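Local atomic coordinates of phosphoglycerol transferase GacH (Streptococcus pyogenes MGAS5005, PDB entry 6DGM), a protein that probably transfers glycerol phosphate onto the rhamnose polysaccharide of the streptococcal cell wall, the present chain being its sulfatase-family domain with bound manganese and sn-glycerol-1-phosphate. Residues K159-S164 against D168-I173. Residues are numbered along the deposited sequence; the frame is centred on the assembly and turned at random.
Sequences KFLALS and DKFKNI
Asp168 meets the backbone of strand 159-162 twice, once with its carboxylate and once with its carbonyl. The amide N of Phe160 donates to Asp168 OD2 at 2.9 Å, nearly straight at the hydrogen (167°) but reaching the oxygen from above the carboxylate plane. Asp168 CG stands beside its own backbone N (chi1 -53°), which carries OD2 up to that amide; CB lies against the carbonyl of Phe160. That carbonyl and the amide of Asp168 are both hydrogen-bonded to the hydroxyl of Ser166, in the three residues between the segments. Two residues along the strand, Ala162 N gives its hydrogen to the backbone oxygen of the same Asp168, Asp168 O, over 3.1 Å, and that oxygen also takes a CA-H...O contact from Leu161. In the alkaline-phosphatase-type fold of this domain, 159-162 is an outermost strand of the central mixed sheet; its other edge makes backbone hydrogen bonds to strand 135-139 through Lys159 and Leu161, while the loop 168-173 lies along the edge described here. Water serves Ala162 O: one molecule, 2.8 Å from Ala162 O, accepts from the amide of Phe170, and a second, 2.7 Å from Ala162 O, accepts from Lys169 NZ, which is also hydrogen-bonded to Ser166 O. The side chain of Leu161 fills in beside these polar links. Its CB sits over one face of the Phe170 ring, 4.1 Å from the centroid and offset toward the rim, and Leu161 CD2 rests against the backbone carbonyl of Lys169, 3.6 Å from Lys169 O. Met138 and Asn188 also touch that ring. Farther out, Leu163 CD2 meets Ile173 CD1 at 3.8 Å.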
ATOM      1  N   LYS A 159       4.072 -16.831  -8.685  1.00 17.16           N
ATOM      2  CA  LYS A 159       3.669 -16.241  -9.945  1.00 17.13           C
ATOM      3  C   LYS A 159       3.904 -14.741  -9.894  1.00 16.16           C
ATOM      4  O   LYS A 159       3.740 -14.098  -8.852  1.00 15.63           O
ATOM      5  CB  LYS A 159       2.181 -16.463 -10.239  1.00 18.51           C
ATOM      6  CG  LYS A 159       1.844 -17.894 -10.600  1.00 21.05           C
ATOM      7  CD  LYS A 159       0.412 -18.004 -11.116  1.00 23.79           C
ATOM      8  CE  LYS A 159       0.078 -19.442 -11.516  1.00 27.10           C
ATOM      9  NZ  LYS A 159      -1.308 -19.515 -12.036  1.00 29.08           N
ATOM     10  N   PHE A 160       4.281 -14.188 -11.035  1.00 15.94           N
ATOM     11  CA  PHE A 160       4.383 -12.734 -11.218  1.00 14.87           C
ATOM     12  C   PHE A 160       3.864 -12.469 -12.630  1.00 15.38           C
ATOM     13  O   PHE A 160       4.610 -12.572 -13.610  1.00 16.90           O
ATOM     14  CB  PHE A 160       5.815 -12.247 -11.010  1.00 14.96           C
ATOM     15  CG  PHE A 160       5.989 -10.755 -11.094  1.00 15.30           C
ATOM     16  CD1 PHE A 160       4.933  -9.893 -11.322  1.00 15.63           C
ATOM     17  CD2 PHE A 160       7.250 -10.214 -10.932  1.00 15.40           C
ATOM     18  CE1 PHE A 160       5.131  -8.514 -11.411  1.00 15.78           C
ATOM     19  CE2 PHE A 160       7.461  -8.835 -11.038  1.00 15.17           C
ATOM     20  CZ  PHE A 160       6.394  -7.988 -11.261  1.00 15.11           C
ATOM     21  N   LEU A 161       2.571 -12.163 -12.727  1.00 15.01           N
ATOM     22  CA  LEU A 161       1.983 -11.816 -14.011  1.00 15.92           C
ATOM     23  C   LEU A 161       2.521 -10.464 -14.435  1.00 15.20           C
ATOM     24  O   LEU A 161       2.473  -9.501 -13.663  1.00 15.31           O
ATOM     25  CB  LEU A 161       0.462 -11.739 -13.934  1.00 16.61           C
ATOM     26  CG  LEU A 161      -0.295 -13.072 -13.945  1.00 18.32           C
ATOM     27  CD1 LEU A 161      -0.072 -13.854 -12.655  1.00 18.53           C
ATOM     28  CD2 LEU A 161      -1.781 -12.800 -14.179  1.00 19.00           C
ATOM     29  N   ALA A 162       3.022 -10.398 -15.663  1.00 15.33           N
ATOM     30  CA  ALA A 162       3.580  -9.171 -16.200  1.00 15.17           C
ATOM     31  C   ALA A 162       3.383  -9.165 -17.707  1.00 15.60           C
ATOM     32  O   ALA A 162       3.203 -10.213 -18.334  1.00 16.39           O
ATOM     33  CB  ALA A 162       5.073  -9.040 -15.868  1.00 16.02           C
ATOM     34  N   LEU A 163       3.442  -7.965 -18.312  1.00 15.99           N
ATOM     35  CA  LEU A 163       3.354  -7.910 -19.769  1.00 17.25           C
ATOM     36  C   LEU A 163       4.600  -8.499 -20.416  1.00 17.42           C
ATOM     37  O   LEU A 163       4.540  -9.008 -21.539  1.00 19.54           O
ATOM     38  CB  LEU A 163       3.160  -6.481 -20.259  1.00 21.16           C
ATOM     39  CG  LEU A 163       1.756  -5.886 -20.135  1.00 24.02           C
ATOM     40  CD1 LEU A 163       1.705  -4.549 -20.886  1.00 23.60           C
ATOM     41  CD2 LEU A 163       0.687  -6.825 -20.637  1.00 27.48           C
ATOM     42  N   SER A 164       5.746  -8.405 -19.746  1.00 15.79           N
ATOM     43  CA  SER A 164       6.962  -9.014 -20.249  1.00 16.38           C
ATOM     44  C   SER A 164       7.881  -9.324 -19.079  1.00 16.27           C
ATOM     45  O   SER A 164       7.735  -8.780 -17.977  1.00 16.87           O
ATOM     46  CB  SER A 164       7.693  -8.104 -21.251  1.00 17.73           C
ATOM     47  OG  SER A 164       8.174  -6.910 -20.661  1.00 18.80           O
ATOM     48  N   ASP A 168       4.602 -15.724 -16.506  1.00 19.60           N
ATOM     49  CA  ASP A 168       3.186 -15.573 -16.189  1.00 18.93           C
ATOM     50  C   ASP A 168       2.594 -14.380 -16.926  1.00 18.33           C
ATOM     51  O   ASP A 168       3.132 -13.271 -16.853  1.00 18.02           O
ATOM     52  CB  ASP A 168       3.029 -15.392 -14.678  1.00 19.11           C
ATOM     53  CG  ASP A 168       3.728 -16.489 -13.886  1.00 21.04           C
ATOM     54  OD1 ASP A 168       3.379 -17.666 -14.106  1.00 21.68           O
ATOM     55  OD2 ASP A 168       4.629 -16.169 -13.073  1.00 21.56           O
ATOM     56  N   LYS A 169       1.473 -14.612 -17.627  1.00 19.66           N
ATOM     57  CA  LYS A 169       0.869 -13.611 -18.489  1.00 20.53           C
ATOM     58  C   LYS A 169      -0.553 -13.272 -18.059  1.00 20.18           C
ATOM     59  O   LYS A 169      -1.275 -14.112 -17.522  1.00 21.57           O
ATOM     60  CB  LYS A 169       0.796 -14.125 -19.941  1.00 23.35           C
ATOM     61  CG  LYS A 169       2.098 -14.674 -20.488  1.00 25.78           C
ATOM     62  CD  LYS A 169       3.199 -13.616 -20.525  1.00 27.44           C
ATOM     63  CE  LYS A 169       4.482 -14.219 -21.103  1.00 32.43           C
ATOM     64  NZ  LYS A 169       5.636 -13.279 -21.055  1.00 36.57           N
ATOM     65  N   PHE A 170      -0.944 -12.024 -18.308  1.00 18.55           N
ATOM     66  CA  PHE A 170      -2.337 -11.639 -18.203  1.00 18.70           C
ATOM     67  C   PHE A 170      -3.125 -12.212 -19.372  1.00 20.26           C
ATOM     68  O   PHE A 170      -2.624 -12.300 -20.499  1.00 21.75           O
ATOM     69  CB  PHE A 170      -2.482 -10.127 -18.252  1.00 16.41           C
ATOM     70  CG  PHE A 170      -2.010  -9.413 -17.034  1.00 16.89           C
ATOM     71  CD1 PHE A 170      -0.697  -8.992 -16.930  1.00 18.52           C
ATOM     72  CD2 PHE A 170      -2.881  -9.133 -15.997  1.00 16.17           C
ATOM     73  CE1 PHE A 170      -0.252  -8.319 -15.815  1.00 18.02           C
ATOM     74  CE2 PHE A 170      -2.447  -8.455 -14.873  1.00 16.11           C
ATOM     75  CZ  PHE A 170      -1.124  -8.046 -14.783  1.00 16.56           C
ATOM     76  N   LYS A 171      -4.359 -12.595 -19.100  1.00 19.92           N
ATOM     77  CA  LYS A 171      -5.278 -13.068 -20.121  1.00 19.87           C
ATOM     78  C   LYS A 171      -6.279 -11.977 -20.481  1.00 19.53           C
ATOM     79  O   LYS A 171      -6.623 -11.121 -19.657  1.00 18.60           O
ATOM     80  CB  LYS A 171      -6.022 -14.309 -19.621  1.00 22.88           C
ATOM     81  CG  LYS A 171      -5.108 -15.507 -19.411  1.00 30.34           C
ATOM     82  CD  LYS A 171      -5.889 -16.715 -18.890  1.00 41.28           C
ATOM     83  CE  LYS A 171      -4.983 -17.927 -18.712  1.00 51.29           C
ATOM     84  NZ  LYS A 171      -5.744 -19.125 -18.242  1.00 58.35           N
ATOM     85  N   ASN A 172      -6.730 -12.009 -21.737  1.00 20.77           N
ATOM     86  CA  ASN A 172      -7.782 -11.121 -22.221  1.00 21.83           C
ATOM     87  C   ASN A 172      -7.433  -9.660 -21.935  1.00 21.47           C
ATOM     88  O   ASN A 172      -8.141  -8.946 -21.221  1.00 22.62           O
ATOM     89  CB  ASN A 172      -9.123 -11.472 -21.582  1.00 23.22           C
ATOM     90  CG  ASN A 172      -9.469 -12.945 -21.717  1.00 29.33           C
ATOM     91  OD1 ASN A 172      -9.819 -13.609 -20.737  1.00 32.93           O
ATOM     92  ND2 ASN A 172      -9.338 -13.464 -22.921  1.00 30.84           N
ATOM     93  N   ILE A 173      -6.300  -9.237 -22.479  1.00 20.05           N
ATOM     94  CA  ILE A 173      -5.768  -7.908 -22.207  1.00 18.66           C
ATOM     95  C   ILE A 173      -6.517  -6.890 -23.052  1.00 19.54           C
ATOM     96  O   ILE A 173      -6.655  -7.056 -24.269  1.00 21.15           O
ATOM     97  CB  ILE A 173      -4.267  -7.865 -22.519  1.00 20.12           C
ATOM     98  CG1 ILE A 173      -3.490  -8.804 -21.602  1.00 21.22           C
ATOM     99  CG2 ILE A 173      -3.720  -6.453 -22.384  1.00 20.97           C
ATOM    100  CD1 ILE A 173      -2.056  -8.988 -22.031  1.00 22.92           C
TER
HETATM  101  O   HOH W   1       0.912 -10.543 -19.887  1.00 18.73           O
HETATM  102  O   HOH W   2       5.485 -11.634 -18.797  1.00 21.11           O